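Local coordinates for protein LP15968p (Drosophila melanogaster, PDB 3MN8) that cuts C-terminal arginine or lysine residues from peptides and proteins, here through the first of its carboxypeptidase-like domains, in its active, zinc-dependent form, at residues Asn167-Asp172 with Ser193-Thr198; Gln334-Ile339 with Asn406-Arg411; Gly341-Ala346 with Phe414-Val419. All blocks are in the same frame, centred on the assembly; numbering follows the deposited sequence.

Interaction 1. Residues Asn167-Asp172 with Ser193-Thr198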
ATOM      1  N   ASN A 167     -17.851 -10.059  -0.023  1.00 39.80           N
ATOM      2  CA  ASN A 167     -18.767  -8.973  -0.366  1.00 34.37           C
ATOM      3  C   ASN A 167     -20.214  -9.419  -0.236  1.00 43.60           C
ATOM      4  O   ASN A 167     -20.517 -10.381   0.480  1.00 47.65           O
ATOM      5  CB  ASN A 167     -18.465  -8.349  -1.744  1.00 32.31           C
ATOM      6  CG  ASN A 167     -18.781  -9.276  -2.911  1.00 39.46           C
ATOM      7  OD1 ASN A 167     -19.286 -10.388  -2.734  1.00 41.37           O
ATOM      8  ND2 ASN A 167     -18.483  -8.809  -4.120  1.00 33.17           N
ATOM      9  N   ALA A 168     -21.112  -8.715  -0.912  1.00 45.96           N
ATOM     10  CA  ALA A 168     -22.535  -9.006  -0.772  1.00 50.54           C
ATOM     11  C   ALA A 168     -22.912 -10.305  -1.476  1.00 64.87           C
ATOM     12  O   ALA A 168     -23.940 -10.901  -1.162  1.00 69.91           O
ATOM     13  CB  ALA A 168     -23.380  -7.845  -1.290  1.00 48.32           C
ATOM     14  N   ALA A 169     -22.086 -10.736  -2.431  1.00 65.25           N
ATOM     15  CA  ALA A 169     -22.310 -12.010  -3.123  1.00 50.02           C
ATOM     16  C   ALA A 169     -21.562 -13.143  -2.408  1.00 50.71           C
ATOM     17  O   ALA A 169     -21.537 -14.288  -2.880  1.00 46.36           O
ATOM     18  CB  ALA A 169     -21.886 -11.911  -4.584  1.00 32.26           C
ATOM     19  N   ASN A 170     -20.959 -12.809  -1.266  1.00 45.89           N
ATOM     20  CA  ASN A 170     -20.233 -13.771  -0.448  1.00 46.69           C
ATOM     21  C   ASN A 170     -19.002 -14.359  -1.114  1.00 45.99           C
ATOM     22  O   ASN A 170     -18.618 -15.491  -0.810  1.00 55.63           O
ATOM     23  CB  ASN A 170     -21.151 -14.904   0.006  1.00 69.13           C
ATOM     24  CG  ASN A 170     -21.758 -14.647   1.355  1.00 76.13           C
ATOM     25  OD1 ASN A 170     -22.979 -14.577   1.492  1.00 81.75           O
ATOM     26  ND2 ASN A 170     -20.912 -14.499   2.366  1.00 76.09           N
ATOM     27  N   ILE A 171     -18.372 -13.611  -2.016  1.00 36.82           N
ATOM     28  CA  ILE A 171     -17.068 -14.056  -2.504  1.00 51.21           C
ATOM     29  C   ILE A 171     -15.941 -13.279  -1.843  1.00 38.76           C
ATOM     30  O   ILE A 171     -16.098 -12.105  -1.500  1.00 29.01           O
ATOM     31  CB  ILE A 171     -16.918 -14.068  -4.060  1.00 48.12           C
ATOM     32  CG1 ILE A 171     -16.465 -12.709  -4.590  1.00 43.31           C
ATOM     33  CG2 ILE A 171     -18.195 -14.580  -4.737  1.00 46.07           C
ATOM     34  CD1 ILE A 171     -14.953 -12.568  -4.718  1.00 53.13           C
ATOM     35  N   ASP A 172     -14.815 -13.969  -1.659  1.00 49.75           N
ATOM     36  CA  ASP A 172     -13.654 -13.435  -0.953  1.00 48.46           C
ATOM     37  C   ASP A 172     -12.809 -12.571  -1.893  1.00 47.02           C
ATOM     38  O   ASP A 172     -12.093 -13.085  -2.758  1.00 51.68           O
ATOM     39  CB  ASP A 172     -12.827 -14.581  -0.343  1.00 44.36           C
ATOM     40  CG  ASP A 172     -11.679 -14.089   0.544  1.00 49.16           C
ATOM     41  OD1 ASP A 172     -11.141 -12.973   0.292  1.00 51.94           O
ATOM     42  OD2 ASP A 172     -11.316 -14.834   1.490  1.00 41.30           O
ATOM     43  N   SER A 193     -15.048  -8.686 -15.144  1.00 74.47           N
ATOM     44  CA  SER A 193     -16.214  -9.448 -14.718  1.00 69.25           C
ATOM     45  C   SER A 193     -15.983 -10.122 -13.367  1.00 64.80           C
ATOM     46  O   SER A 193     -16.551 -11.174 -13.085  1.00 69.00           O
ATOM     47  CB  SER A 193     -16.658 -10.463 -15.762  1.00 70.94           C
ATOM     48  OG  SER A 193     -18.012 -10.839 -15.525  1.00 72.37           O
ATOM     49  N   ARG A 194     -15.136  -9.515 -12.541  1.00 43.91           N
ATOM     50  CA  ARG A 194     -14.965  -9.959 -11.168  1.00 38.74           C
ATOM     51  C   ARG A 194     -16.018  -9.257 -10.332  1.00 55.09           C
ATOM     52  O   ARG A 194     -17.043  -8.801 -10.853  1.00 55.08           O
ATOM     53  CB  ARG A 194     -13.595  -9.544 -10.652  1.00 21.84           C
ATOM     54  CG  ARG A 194     -12.552  -9.486 -11.709  1.00 39.29           C
ATOM     55  CD  ARG A 194     -11.537 -10.574 -11.493  1.00 62.66           C
ATOM     56  NE  ARG A 194     -10.468 -10.539 -12.489  1.00 54.07           N
ATOM     57  CZ  ARG A 194      -9.626 -11.544 -12.685  1.00 63.00           C
ATOM     58  NH1 ARG A 194      -9.740 -12.642 -11.948  1.00 70.84           N
ATOM     59  NH2 ARG A 194      -8.682 -11.459 -13.613  1.00 72.01           N
ATOM     60  N   GLN A 195     -15.752  -9.145  -9.034  1.00 44.09           N
ATOM     61  CA  GLN A 195     -16.591  -8.337  -8.172  1.00 34.97           C
ATOM     62  C   GLN A 195     -16.324  -6.856  -8.437  1.00 39.04           C
ATOM     63  O   GLN A 195     -15.187  -6.442  -8.679  1.00 29.57           O
ATOM     64  CB  GLN A 195     -16.368  -8.674  -6.701  1.00 35.61           C
ATOM     65  CG  GLN A 195     -16.603 -10.137  -6.370  1.00 41.10           C
ATOM     66  CD  GLN A 195     -18.003 -10.625  -6.724  1.00 45.11           C
ATOM     67  OE1 GLN A 195     -19.004 -10.056  -6.288  1.00 52.28           O
ATOM     68  NE2 GLN A 195     -18.075 -11.702  -7.495  1.00 31.61           N
ATOM     69  N   PRO A 196     -17.397  -6.054  -8.399  1.00 37.91           N
ATOM     70  CA  PRO A 196     -17.364  -4.611  -8.636  1.00 24.76           C
ATOM     71  C   PRO A 196     -16.157  -4.043  -7.924  1.00 27.47           C
ATOM     72  O   PRO A 196     -15.394  -3.262  -8.474  1.00 30.75           O
ATOM     73  CB  PRO A 196     -18.627  -4.117  -7.925  1.00 20.25           C
ATOM     74  CG  PRO A 196     -19.545  -5.255  -7.948  1.00 36.77           C
ATOM     75  CD  PRO A 196     -18.703  -6.499  -7.888  1.00 29.66           C
ATOM     76  N   GLU A 197     -15.993  -4.465  -6.680  1.00 31.82           N
ATOM     77  CA  GLU A 197     -15.012  -3.870  -5.797  1.00 32.70           C
ATOM     78  C   GLU A 197     -13.623  -4.186  -6.305  1.00 25.21           C
ATOM     79  O   GLU A 197     -12.748  -3.333  -6.312  1.00 25.59           O
ATOM     80  CB  GLU A 197     -15.208  -4.393  -4.365  1.00 34.32           C
ATOM     81  CG  GLU A 197     -16.538  -3.987  -3.705  1.00 28.91           C
ATOM     82  CD  GLU A 197     -17.673  -4.964  -3.994  1.00 42.24           C
ATOM     83  OE1 GLU A 197     -18.811  -4.710  -3.513  1.00 45.49           O
ATOM     84  OE2 GLU A 197     -17.418  -5.982  -4.686  1.00 24.48           O
ATOM     85  N   THR A 198     -13.441  -5.424  -6.740  1.00 26.42           N
ATOM     86  CA  THR A 198     -12.174  -5.866  -7.293  1.00 27.08           C
ATOM     87  C   THR A 198     -11.877  -5.044  -8.542  1.00 33.31           C
ATOM     88  O   THR A 198     -10.841  -4.384  -8.637  1.00 41.67           O
ATOM     89  CB  THR A 198     -12.241  -7.351  -7.680  1.00 36.97           C
ATOM     90  OG1 THR A 198     -12.879  -8.114  -6.638  1.00 29.76           O
ATOM     91  CG2 THR A 198     -10.844  -7.890  -7.970  1.00 32.37           C
TER

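Interaction 2. Residues Gln334-Ile339 with Asn406-Arg411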
ATOM      1  N   GLN A 334       9.355   4.716   3.658  1.00 29.04           N
ATOM      2  CA  GLN A 334      10.083   3.714   2.887  1.00 20.96           C
ATOM      3  C   GLN A 334       9.840   3.883   1.378  1.00 36.96           C
ATOM      4  O   GLN A 334      10.589   3.361   0.551  1.00 48.18           O
ATOM      5  CB  GLN A 334       9.692   2.309   3.340  1.00 37.65           C
ATOM      6  CG  GLN A 334      10.291   1.873   4.678  1.00 33.08           C
ATOM      7  CD  GLN A 334      11.790   1.611   4.578  1.00 39.83           C
ATOM      8  OE1 GLN A 334      12.230   0.678   3.906  1.00 47.24           O
ATOM      9  NE2 GLN A 334      12.576   2.438   5.246  1.00 33.78           N
ATOM     10  N   ALA A 335       8.805   4.626   1.008  1.00 23.88           N
ATOM     11  CA  ALA A 335       8.604   4.944  -0.393  1.00 29.83           C
ATOM     12  C   ALA A 335       9.679   5.915  -0.876  1.00 35.53           C
ATOM     13  O   ALA A 335       9.623   6.422  -1.998  1.00 36.47           O
ATOM     14  CB  ALA A 335       7.220   5.525  -0.621  1.00 21.99           C
ATOM     15  N   HIS A 336      10.666   6.183  -0.036  1.00 29.33           N
ATOM     16  CA  HIS A 336      11.691   7.135  -0.435  1.00 36.39           C
ATOM     17  C   HIS A 336      13.062   6.531  -0.573  1.00 37.70           C
ATOM     18  O   HIS A 336      13.992   7.203  -1.019  1.00 20.18           O
ATOM     19  CB  HIS A 336      11.708   8.314   0.510  1.00 33.52           C
ATOM     20  CG  HIS A 336      10.436   9.097   0.483  1.00 47.52           C
ATOM     21  ND1 HIS A 336      10.102   9.931  -0.563  1.00 49.49           N
ATOM     22  CD2 HIS A 336       9.404   9.152   1.358  1.00 39.36           C
ATOM     23  CE1 HIS A 336       8.926  10.484  -0.319  1.00 42.48           C
ATOM     24  NE2 HIS A 336       8.481  10.028   0.838  1.00 41.13           N
ATOM     25  N   ILE A 337      13.172   5.253  -0.221  1.00 35.39           N
ATOM     26  CA  ILE A 337      14.439   4.553  -0.361  1.00 31.97           C
ATOM     27  C   ILE A 337      14.781   4.310  -1.811  1.00 27.77           C
ATOM     28  O   ILE A 337      13.942   4.466  -2.709  1.00 39.67           O
ATOM     29  CB  ILE A 337      14.452   3.212   0.390  1.00 41.60           C
ATOM     30  CG1 ILE A 337      13.450   2.241  -0.235  1.00 42.07           C
ATOM     31  CG2 ILE A 337      14.183   3.429   1.884  1.00 36.72           C
ATOM     32  CD1 ILE A 337      13.316   0.951   0.539  1.00 38.94           C
ATOM     33  N   GLY A 338      16.031   3.929  -2.027  1.00 34.61           N
ATOM     34  CA  GLY A 338      16.504   3.607  -3.356  1.00 41.11           C
ATOM     35  C   GLY A 338      16.762   4.833  -4.203  1.00 24.51           C
ATOM     36  O   GLY A 338      17.392   5.794  -3.751  1.00 26.54           O
ATOM     37  N   ILE A 339      16.276   4.786  -5.438  1.00 19.50           N
ATOM     38  CA  ILE A 339      16.535   5.841  -6.399  1.00 34.05           C
ATOM     39  C   ILE A 339      15.289   6.201  -7.162  1.00 35.38           C
ATOM     40  O   ILE A 339      14.217   5.611  -6.982  1.00 33.30           O
ATOM     41  CB  ILE A 339      17.574   5.437  -7.457  1.00 30.88           C
ATOM     42  CG1 ILE A 339      17.099   4.169  -8.180  1.00 35.02           C
ATOM     43  CG2 ILE A 339      18.961   5.286  -6.824  1.00 23.03           C
ATOM     44  CD1 ILE A 339      18.003   3.694  -9.314  1.00 27.15           C
ATOM     45  N   ASN A 406      19.506   9.825   3.447  1.00 55.91           N
ATOM     46  CA  ASN A 406      18.840  11.087   3.150  1.00 63.85           C
ATOM     47  C   ASN A 406      17.354  10.948   2.886  1.00 56.88           C
ATOM     48  O   ASN A 406      16.845   9.854   2.624  1.00 27.63           O
ATOM     49  CB  ASN A 406      19.484  11.846   1.991  1.00 76.51           C
ATOM     50  CG  ASN A 406      18.747  13.142   1.679  1.00 80.41           C
ATOM     51  OD1 ASN A 406      18.704  14.059   2.501  1.00 70.38           O
ATOM     52  ND2 ASN A 406      18.132  13.207   0.501  1.00 85.35           N
ATOM     53  N   GLN A 407      16.681  12.093   2.940  1.00 68.34           N
ATOM     54  CA  GLN A 407      15.235  12.144   2.954  1.00 69.69           C
ATOM     55  C   GLN A 407      14.590  11.645   1.670  1.00 63.42           C
ATOM     56  O   GLN A 407      13.488  11.106   1.703  1.00 65.18           O
ATOM     57  CB  GLN A 407      14.763  13.562   3.276  1.00 77.03           C
ATOM     58  CG  GLN A 407      14.651  13.843   4.764  1.00 75.39           C
ATOM     59  CD  GLN A 407      14.193  15.262   5.057  1.00 90.64           C
ATOM     60  OE1 GLN A 407      14.443  16.183   4.277  1.00 93.00           O
ATOM     61  NE2 GLN A 407      13.523  15.448   6.193  1.00100.99           N
ATOM     62  N   GLU A 408      15.267  11.820   0.542  1.00 57.32           N
ATOM     63  CA  GLU A 408      14.680  11.424  -0.732  1.00 50.30           C
ATOM     64  C   GLU A 408      15.607  10.576  -1.603  1.00 57.29           C
ATOM     65  O   GLU A 408      16.834  10.737  -1.581  1.00 63.10           O
ATOM     66  CB  GLU A 408      14.126  12.643  -1.482  1.00 45.71           C
ATOM     67  CG  GLU A 408      12.956  13.277  -0.738  1.00 59.84           C
ATOM     68  CD  GLU A 408      12.254  14.379  -1.506  1.00 66.58           C
ATOM     69  OE1 GLU A 408      11.918  15.399  -0.870  1.00 50.78           O
ATOM     70  OE2 GLU A 408      12.029  14.231  -2.730  1.00 82.40           O
ATOM     71  N   ALA A 409      14.995   9.650  -2.344  1.00 55.42           N
ATOM     72  CA  ALA A 409      15.705   8.704  -3.189  1.00 35.45           C
ATOM     73  C   ALA A 409      16.713   9.413  -4.077  1.00 48.91           C
ATOM     74  O   ALA A 409      16.463  10.516  -4.577  1.00 42.87           O
ATOM     75  CB  ALA A 409      14.727   7.913  -4.034  1.00 31.43           C
ATOM     76  N   LEU A 410      17.855   8.765  -4.255  1.00 49.23           N
ATOM     77  CA  LEU A 410      18.928   9.292  -5.072  1.00 35.99           C
ATOM     78  C   LEU A 410      18.481   9.466  -6.519  1.00 34.72           C
ATOM     79  O   LEU A 410      17.960   8.527  -7.133  1.00 30.53           O
ATOM     80  CB  LEU A 410      20.126   8.355  -4.996  1.00 45.73           C
ATOM     81  CG  LEU A 410      20.926   8.558  -3.720  1.00 64.21           C
ATOM     82  CD1 LEU A 410      21.690   7.296  -3.348  1.00 78.20           C
ATOM     83  CD2 LEU A 410      21.853   9.755  -3.906  1.00 67.61           C
ATOM     84  N   ARG A 411      18.677  10.672  -7.053  1.00 38.35           N
ATOM     85  CA  ARG A 411      18.319  10.958  -8.437  1.00 38.14           C
ATOM     86  C   ARG A 411      19.284  10.287  -9.395  1.00 38.99           C
ATOM     87  O   ARG A 411      20.476  10.190  -9.119  1.00 39.35           O
ATOM     88  CB  ARG A 411      18.303  12.453  -8.717  1.00 23.51           C
ATOM     89  CG  ARG A 411      18.075  12.744 -10.185  1.00 32.41           C
ATOM     90  CD  ARG A 411      16.624  12.534 -10.578  1.00 25.60           C
ATOM     91  NE  ARG A 411      15.900  13.794 -10.523  1.00 34.21           N
ATOM     92  CZ  ARG A 411      15.698  14.596 -11.569  1.00 43.70           C
ATOM     93  NH1 ARG A 411      16.145  14.254 -12.768  1.00 43.08           N
ATOM     94  NH2 ARG A 411      15.031  15.736 -11.427  1.00 43.60           N
TER

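Interaction 3. Residues Gly341-Ala346 with Phe414-Val419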
ATOM      1  N   GLY A 341      14.288   8.724 -11.023  1.00 22.44           N
ATOM      2  CA  GLY A 341      14.821   9.504 -12.121  1.00 16.97           C
ATOM      3  C   GLY A 341      13.971   9.545 -13.368  1.00 25.36           C
ATOM      4  O   GLY A 341      12.807   9.127 -13.390  1.00 17.30           O
ATOM      5  N   LEU A 342      14.575  10.063 -14.427  1.00 35.72           N
ATOM      6  CA  LEU A 342      13.874  10.247 -15.679  1.00 36.16           C
ATOM      7  C   LEU A 342      14.584   9.537 -16.797  1.00 38.38           C
ATOM      8  O   LEU A 342      15.810   9.616 -16.926  1.00 42.35           O
ATOM      9  CB  LEU A 342      13.789  11.728 -16.026  1.00 31.01           C
ATOM     10  CG  LEU A 342      13.134  12.622 -14.971  1.00 30.35           C
ATOM     11  CD1 LEU A 342      13.317  14.069 -15.381  1.00 30.84           C
ATOM     12  CD2 LEU A 342      11.651  12.280 -14.754  1.00 27.79           C
ATOM     13  N   VAL A 343      13.806   8.837 -17.607  1.00 29.54           N
ATOM     14  CA  VAL A 343      14.319   8.320 -18.854  1.00 30.98           C
ATOM     15  C   VAL A 343      13.779   9.280 -19.888  1.00 37.14           C
ATOM     16  O   VAL A 343      12.564   9.469 -20.027  1.00 28.75           O
ATOM     17  CB  VAL A 343      13.860   6.884 -19.134  1.00 35.41           C
ATOM     18  CG1 VAL A 343      14.331   6.433 -20.510  1.00 12.22           C
ATOM     19  CG2 VAL A 343      14.363   5.954 -18.040  1.00 28.11           C
ATOM     20  N   THR A 344      14.698   9.908 -20.603  1.00 50.67           N
ATOM     21  CA  THR A 344      14.328  11.009 -21.455  1.00 51.32           C
ATOM     22  C   THR A 344      14.908  10.894 -22.858  1.00 50.09           C
ATOM     23  O   THR A 344      15.843  10.126 -23.104  1.00 43.78           O
ATOM     24  CB  THR A 344      14.801  12.322 -20.846  1.00 51.15           C
ATOM     25  OG1 THR A 344      14.128  13.406 -21.491  1.00 71.11           O
ATOM     26  CG2 THR A 344      16.315  12.475 -21.022  1.00 35.32           C
ATOM     27  N   ASP A 345      14.308  11.657 -23.763  1.00 38.70           N
ATOM     28  CA  ASP A 345      14.807  11.883 -25.108  1.00 35.66           C
ATOM     29  C   ASP A 345      16.195  12.447 -25.092  1.00 46.95           C
ATOM     30  O   ASP A 345      16.705  12.867 -24.042  1.00 32.26           O
ATOM     31  CB  ASP A 345      13.975  12.983 -25.757  1.00 27.89           C
ATOM     32  CG  ASP A 345      13.036  12.460 -26.764  1.00 31.41           C
ATOM     33  OD1 ASP A 345      12.204  13.251 -27.263  1.00 55.83           O
ATOM     34  OD2 ASP A 345      13.142  11.254 -27.055  1.00 27.84           O
ATOM     35  N   ALA A 346      16.772  12.497 -26.290  1.00 61.83           N
ATOM     36  CA  ALA A 346      17.874  13.403 -26.590  1.00 63.06           C
ATOM     37  C   ALA A 346      17.292  14.807 -26.641  1.00 53.12           C
ATOM     38  O   ALA A 346      17.955  15.771 -26.251  1.00 53.35           O
ATOM     39  CB  ALA A 346      18.524  13.049 -27.913  1.00 61.55           C
ATOM     40  N   PHE A 414      18.359   9.009 -17.279  1.00 43.66           N
ATOM     41  CA  PHE A 414      18.845   8.346 -18.467  1.00 38.62           C
ATOM     42  C   PHE A 414      18.413   9.085 -19.724  1.00 50.05           C
ATOM     43  O   PHE A 414      17.246   9.468 -19.860  1.00 49.81           O
ATOM     44  CB  PHE A 414      18.330   6.910 -18.509  1.00 42.79           C
ATOM     45  CG  PHE A 414      18.805   6.074 -17.361  1.00 49.31           C
ATOM     46  CD1 PHE A 414      18.068   6.014 -16.187  1.00 48.62           C
ATOM     47  CD2 PHE A 414      19.995   5.356 -17.446  1.00 54.52           C
ATOM     48  CE1 PHE A 414      18.500   5.242 -15.118  1.00 51.53           C
ATOM     49  CE2 PHE A 414      20.441   4.584 -16.383  1.00 52.26           C
ATOM     50  CZ  PHE A 414      19.690   4.524 -15.215  1.00 54.23           C
ATOM     51  N   LYS A 415      19.368   9.302 -20.624  1.00 47.05           N
ATOM     52  CA  LYS A 415      19.058   9.668 -21.999  1.00 50.61           C
ATOM     53  C   LYS A 415      19.312   8.469 -22.915  1.00 51.27           C
ATOM     54  O   LYS A 415      20.362   7.823 -22.846  1.00 40.92           O
ATOM     55  CB  LYS A 415      19.855  10.891 -22.455  1.00 47.44           C
ATOM     56  CG  LYS A 415      19.463  12.161 -21.739  1.00 65.27           C
ATOM     57  CD  LYS A 415      19.897  13.396 -22.513  1.00 80.59           C
ATOM     58  CE  LYS A 415      19.190  14.652 -22.002  1.00 84.87           C
ATOM     59  NZ  LYS A 415      19.440  15.830 -22.891  1.00 87.54           N
ATOM     60  N   LEU A 416      18.326   8.171 -23.754  1.00 51.41           N
ATOM     61  CA  LEU A 416      18.402   7.057 -24.688  1.00 45.99           C
ATOM     62  C   LEU A 416      18.317   7.579 -26.101  1.00 47.88           C
ATOM     63  O   LEU A 416      17.502   8.461 -26.390  1.00 47.98           O
ATOM     64  CB  LEU A 416      17.241   6.089 -24.468  1.00 49.27           C
ATOM     65  CG  LEU A 416      17.002   5.559 -23.060  1.00 37.20           C
ATOM     66  CD1 LEU A 416      15.859   4.540 -23.041  1.00 25.40           C
ATOM     67  CD2 LEU A 416      18.280   4.950 -22.534  1.00 40.22           C
ATOM     68  N   ALA A 417      19.154   7.030 -26.980  1.00 50.77           N
ATOM     69  CA  ALA A 417      19.136   7.414 -28.385  1.00 37.70           C
ATOM     70  C   ALA A 417      18.224   6.463 -29.138  1.00 39.51           C
ATOM     71  O   ALA A 417      18.111   5.301 -28.773  1.00 53.82           O
ATOM     72  CB  ALA A 417      20.532   7.392 -28.961  1.00 26.91           C
ATOM     73  N   PRO A 418      17.529   6.958 -30.166  1.00 33.34           N
ATOM     74  CA  PRO A 418      16.714   5.991 -30.890  1.00 37.31           C
ATOM     75  C   PRO A 418      17.667   5.031 -31.582  1.00 59.96           C
ATOM     76  O   PRO A 418      18.769   5.444 -31.935  1.00 70.26           O
ATOM     77  CB  PRO A 418      15.976   6.855 -31.924  1.00 46.45           C
ATOM     78  CG  PRO A 418      16.129   8.279 -31.445  1.00 40.48           C
ATOM     79  CD  PRO A 418      17.433   8.316 -30.730  1.00 36.80           C
ATOM     80  N   VAL A 419      17.262   3.778 -31.754  1.00 72.49           N
ATOM     81  CA  VAL A 419      18.073   2.788 -32.464  1.00 75.25           C
ATOM     82  C   VAL A 419      18.746   3.352 -33.723  1.00 65.19           C
ATOM     83  O   VAL A 419      19.815   2.885 -34.129  1.00 48.17           O
ATOM     84  CB  VAL A 419      17.225   1.559 -32.858  1.00 65.28           C
ATOM     85  CG1 VAL A 419      16.793   0.807 -31.618  1.00 58.31           C
ATOM     86  CG2 VAL A 419      16.006   1.983 -33.676  1.00 49.97           C
TER

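Interaction 1. Residues Asn167-Asp172 with Ser193-Thr198
Asn167 and Gln195 meet through their side-chain amides, where the Asx turn that Asn167 opens faces the start of helix 196-205 in the zinc carboxypeptidase domain. Asn167 ND2 donates to Gln195 OE1 at 2.6 Å and to Glu197 OE2 at 3.1 Å, both bonds nearly straight. Each acceptor lies in the plane of the Asn167 amide, so both N-H groups are used and the amide cannot turn easily about its chi2. The Gln195 amide stands 72° from that plane. Glu197 OE2 receives its bond on the syn side, though from well out of the carboxylate plane. Ile171 faces Gln195 tip to tip.

Behind this first shell, Asn167 CG sits between its backbone N and carbonyl carbon (chi1 70°). OD1 accepts from Ala169 N at 2.8 Å, from above the carbonyl plane, with a weaker bond from Ile171 N; the Asx turn thus lies over the type I turn Asn167-Asn170. Asparagine suits the place because one short amide donates outward and accepts inward. An alanine here would probably leave Gln195 OE1 and Glu197 OE2 without their donor and Ala169 N without its side-chain acceptor. Gln195 is the N-cap residue, its backbone N bound by Asp176. Asp172 OD1 accepts from NE2 of the zinc ligand His101, placing the turn beside the metal's second shell. Ala169 CB completes the contact, 3.8 Å from Gln195 OE1.

Interaction 2. Residues Gln334-Ile339 with Asn406-Arg411
Gly338 and Leu410 make the backbone hydrogen bond of this contact, Leu410 N to Gly338 O at 3.0 Å. It pairs Ile339 with Leu410 in parallel, and Leu410 continues the pattern by bonding to the backbone of Lys340. Gly338 has a positive phi of 76°, which favours glycine, and its own N is held by Asn404 OD1.

The apolar contact between side chains is small. Ile339 CG2 stands anti to its own carbonyl carbon, beside the backbone N, and lies 3.8 Å from Leu410 CB; the two side chains cross at about a right angle on the same face of the sheet.

Other contacts are van der Waals packing on backbone. The methyl of Ala409 packs on the facing chain, with CB 3.6 Å from Ile339 C and close to Gly338 O as well. Alanine suits a place where the chains run this close. His336 CB rests 3.5 Å from Gln407 O, while the ring lies oblique to that carbonyl, with ND1 4.4 Å from Glu408 CG.

The polar ties of these side chains lead outward. His336 NE2 is hydrogen-bonded to Thr135 OG1, tying this turn to the end of helix 126-134. Glu408 OE2 forms a salt bridge with Lys340; it lies 5.2 Å from His336 ND1, not in contact.

Together these contacts begin the parallel pairing of strands 339-344 and 410-415, the first and last strands of the C-terminal transthyretin-like beta domain, just where the chain leaves the catalytic domain after helix 317-333.

Interaction 3. Residues Gly341-Ala346 with Phe414-Val419
Lys415 runs alongside Thr344, both side chains pointing the same way from a parallel strand pair of the transthyretin-like domain. Its CB lies 4.0 Å from Asp345 O. CG, anti to the carbonyl carbon of Lys415 (chi1 -67°), meets the methyl CG2 of Thr344, and from there the chain is extended. CD passes 3.6 Å from Asp345 O, and CE is 3.7 Å from Thr344 CG2. At the tip, NZ has Ala346 O as its nearest neighbour across the pair at 3.7 Å, too long for a hydrogen bond. A long aliphatic stem with a charged end suits this exposed edge.

The backbones are joined by Phe414 N to Leu342 O, Thr344 N to Phe414 O at 2.7 Å, and Leu416 N to Thr344 O at 3.2 Å. On the face of Val343 and Phe414 the side-chain contacts between the two segments are apolar: Val343 CG1 touches Leu416 CD1 at 3.5 Å, CG2 lies near Phe414 CB, and the Phe414 ring turns away onto Val385 and Ala387 of strand 381-388.

The chemistry thus divides by face: branched and aromatic carbon fills the interior between the sheets, while Lys415 keeps its stem on Thr344 and probably leaves its ammonium largely to solvent.

In the fold
Interactions 2 and 3 hold the same pair of neighbouring strands, 339-344 and 410-415, and touch through Arg411, whose CD packs on Gly341 CA. Interaction 2 lies where that pair begins, against the catalytic domain, and mixes backbone pairing with polar ties; interaction 3, with centre about 22 Å away, is a regular ladder with one apolar face turned inward and the other carrying buried Thr344 beside exposed Lys415. Interaction 1 stands apart in the catalytic domain, its centre about 37 Å and 42 Å from the other two, and relies on side-chain amides and a carboxylate instead of strand pairing. All three are partly buried: each combines buried residues with exposed ones.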